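Local coordinates for minor fimbrium anchoring subunit Mfa2 (Porphyromonas gingivalis, PDB 5NFI), which tethers the Mfa1 minor fimbriae, which mediate biofilm formation and adhesion to host cells and other oral bacteria, to the outer membrane and regulates their length, at residues 117-121 with 133-137. Sequence-based numbering, arbitrary orientation.
Sequences SPVVE and IHTRA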
ATOM      1  N   SER A 117      11.422 -10.492  -6.265  1.00 56.34           N
ATOM      2  CA  SER A 117      11.750 -11.786  -6.841  1.00 57.29           C
ATOM      3  C   SER A 117      12.651 -12.566  -5.880  1.00 58.39           C
ATOM      4  O   SER A 117      13.204 -11.999  -4.929  1.00 57.79           O
ATOM      5  CB  SER A 117      12.453 -11.617  -8.184  1.00 56.67           C
ATOM      6  OG  SER A 117      13.830 -11.349  -7.979  1.00 56.38           O
ATOM      7  N   PRO A 118      12.811 -13.871  -6.124  1.00 59.73           N
ATOM      8  CA  PRO A 118      13.870 -14.520  -5.354  1.00 60.91           C
ATOM      9  C   PRO A 118      15.238 -14.041  -5.823  1.00 60.55           C
ATOM     10  O   PRO A 118      15.342 -13.354  -6.834  1.00 57.10           O
ATOM     11  CB  PRO A 118      13.668 -16.012  -5.645  1.00 63.04           C
ATOM     12  CG  PRO A 118      12.875 -16.059  -6.915  1.00 62.94           C
ATOM     13  CD  PRO A 118      12.035 -14.816  -6.941  1.00 60.84           C
ATOM     14  N   VAL A 119      16.272 -14.382  -5.071  1.00 61.30           N
ATOM     15  CA  VAL A 119      17.621 -14.139  -5.506  1.00 61.79           C
ATOM     16  C   VAL A 119      17.919 -15.027  -6.702  1.00 63.81           C
ATOM     17  O   VAL A 119      17.737 -16.254  -6.648  1.00 65.87           O
ATOM     18  CB  VAL A 119      18.633 -14.432  -4.404  1.00 63.10           C
ATOM     19  CG1 VAL A 119      20.060 -14.203  -4.924  1.00 63.62           C
ATOM     20  CG2 VAL A 119      18.343 -13.594  -3.186  1.00 60.16           C
ATOM     21  N   VAL A 120      18.372 -14.403  -7.781  1.00 63.13           N
ATOM     22  CA  VAL A 120      18.751 -15.123  -8.985  1.00 63.50           C
ATOM     23  C   VAL A 120      20.235 -14.953  -9.205  1.00 64.89           C
ATOM     24  O   VAL A 120      20.883 -14.177  -8.497  1.00 64.88           O
ATOM     25  CB  VAL A 120      17.973 -14.630 -10.214  1.00 61.59           C
ATOM     26  CG1 VAL A 120      16.484 -14.861 -10.013  1.00 60.96           C
ATOM     27  CG2 VAL A 120      18.258 -13.166 -10.478  1.00 59.39           C
ATOM     28  N   GLU A 121      20.769 -15.656 -10.198  1.00 66.48           N
ATOM     29  CA  GLU A 121      22.207 -15.719 -10.378  1.00 67.88           C
ATOM     30  C   GLU A 121      22.650 -15.851 -11.833  1.00 68.59           C
ATOM     31  O   GLU A 121      22.388 -16.873 -12.470  1.00 69.52           O
ATOM     32  CB  GLU A 121      22.747 -16.883  -9.564  1.00 70.20           C
ATOM     33  CG  GLU A 121      24.226 -17.114  -9.652  1.00 72.85           C
ATOM     34  CD  GLU A 121      24.609 -18.302  -8.813  1.00 75.94           C
ATOM     35  OE1 GLU A 121      23.710 -18.770  -8.067  1.00 76.37           O
ATOM     36  OE2 GLU A 121      25.763 -18.787  -8.916  1.00 77.74           O
ATOM     37  N   ILE A 133      18.776 -15.909 -17.667  1.00 86.63           N
ATOM     38  CA  ILE A 133      18.068 -16.732 -16.696  1.00 84.38           C
ATOM     39  C   ILE A 133      16.605 -16.313 -16.622  1.00 79.67           C
ATOM     40  O   ILE A 133      16.181 -15.370 -17.290  1.00 64.20           O
ATOM     41  CB  ILE A 133      18.711 -16.656 -15.303  1.00 84.62           C
ATOM     42  CG1 ILE A 133      18.577 -15.256 -14.718  1.00 63.36           C
ATOM     43  CG2 ILE A 133      20.176 -17.040 -15.375  1.00 66.90           C
ATOM     44  CD1 ILE A 133      19.397 -15.070 -13.475  1.00 62.98           C
ATOM     45  N   HIS A 134      15.828 -17.040 -15.832  1.00 76.26           N
ATOM     46  CA  HIS A 134      14.422 -16.712 -15.653  1.00 71.90           C
ATOM     47  C   HIS A 134      14.051 -16.716 -14.190  1.00 69.66           C
ATOM     48  O   HIS A 134      14.736 -17.328 -13.376  1.00 69.82           O
ATOM     49  CB  HIS A 134      13.538 -17.690 -16.413  1.00 71.70           C
ATOM     50  CG  HIS A 134      13.716 -17.624 -17.894  1.00 72.40           C
ATOM     51  ND1 HIS A 134      12.746 -17.135 -18.742  1.00 72.38           N
ATOM     52  CD2 HIS A 134      14.760 -17.977 -18.681  1.00 73.36           C
ATOM     53  CE1 HIS A 134      13.181 -17.197 -19.989  1.00 73.61           C
ATOM     54  NE2 HIS A 134      14.401 -17.704 -19.979  1.00 74.34           N
ATOM     55  N   THR A 135      12.964 -16.022 -13.869  1.00 68.60           N
ATOM     56  CA  THR A 135      12.413 -16.011 -12.530  1.00 69.33           C
ATOM     57  C   THR A 135      10.978 -15.488 -12.570  1.00 69.15           C
ATOM     58  O   THR A 135      10.519 -15.008 -13.604  1.00 69.26           O
ATOM     59  CB  THR A 135      13.261 -15.152 -11.577  1.00 69.54           C
ATOM     60  OG1 THR A 135      12.833 -15.354 -10.223  1.00 69.98           O
ATOM     61  CG2 THR A 135      13.145 -13.678 -11.931  1.00 68.18           C
ATOM     62  N   ARG A 136      10.275 -15.619 -11.446  1.00 68.84           N
ATOM     63  CA  ARG A 136       8.925 -15.096 -11.270  1.00 68.55           C
ATOM     64  C   ARG A 136       8.915 -14.155 -10.077  1.00 66.99           C
ATOM     65  O   ARG A 136       9.729 -14.311  -9.158  1.00 66.63           O
ATOM     66  CB  ARG A 136       7.910 -16.220 -11.041  1.00 71.18           C
ATOM     67  CG  ARG A 136       7.797 -17.190 -12.172  1.00 74.89           C
ATOM     68  CD  ARG A 136       6.875 -18.363 -11.857  1.00 78.44           C
ATOM     69  NE  ARG A 136       5.454 -18.009 -11.811  1.00 79.91           N
ATOM     70  CZ  ARG A 136       4.644 -18.186 -10.762  1.00 80.92           C
ATOM     71  NH1 ARG A 136       5.096 -18.723  -9.632  1.00 82.27           N
ATOM     72  NH2 ARG A 136       3.362 -17.849 -10.852  1.00 80.74           N
ATOM     73  N   ALA A 137       7.983 -13.200 -10.080  1.00 65.72           N
ATOM     74  CA  ALA A 137       7.806 -12.283  -8.953  1.00 64.90           C
ATOM     75  C   ALA A 137       6.328 -12.094  -8.608  1.00 64.99           C
ATOM     76  O   ALA A 137       5.497 -11.955  -9.498  1.00 65.63           O
ATOM     77  CB  ALA A 137       8.446 -10.948  -9.262  1.00 63.59           C
TER
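A beta hairpin can open locally, with side chains rather than hydrogen bonds bridging the gap, as strands 113-122 and 133-151 of this fimbrillin-superfamily protein illustrate. Residues 117-121 and 133-137 run antiparallel, 163° between their end-to-end directions, yet share no hydrogen bond; the CA atoms of Ser117 and Ala137 are 4.5 Å apart, those of Glu121 and Ile133 7.6 Å. Each segment pairs with another strand instead: Ser117 and Val120 bond through the backbone to Ile68 and Tyr66 of strand 64-72, Ile133 and Thr135 to strand 3-10. Alternation along 133-137 turns Ile133 and Thr135 toward the partner, while the CA-to-CB bonds of His134 and Arg136 point away; the His134 ring stacks with Tyr6, and Arg136 makes a cation-pi contact with Tyr10. Ile133, p at chi1 and t at chi2, extends its CD1 to 3.6 Å from both CB of Val120 and N of Glu121. Val120, in the m rotamer, brings CG1 to 3.6 Å from CB of Thr135. Toward the closer end, Pro118 has no NH to offer; its CD lies 3.2 Å from Arg136 O, its CG 3.4 Å from Thr135 OG1. Beside it, Ser117, chi1 82°, folds its OG back to donate a 2.8 Å hydrogen bond to Pro118 O.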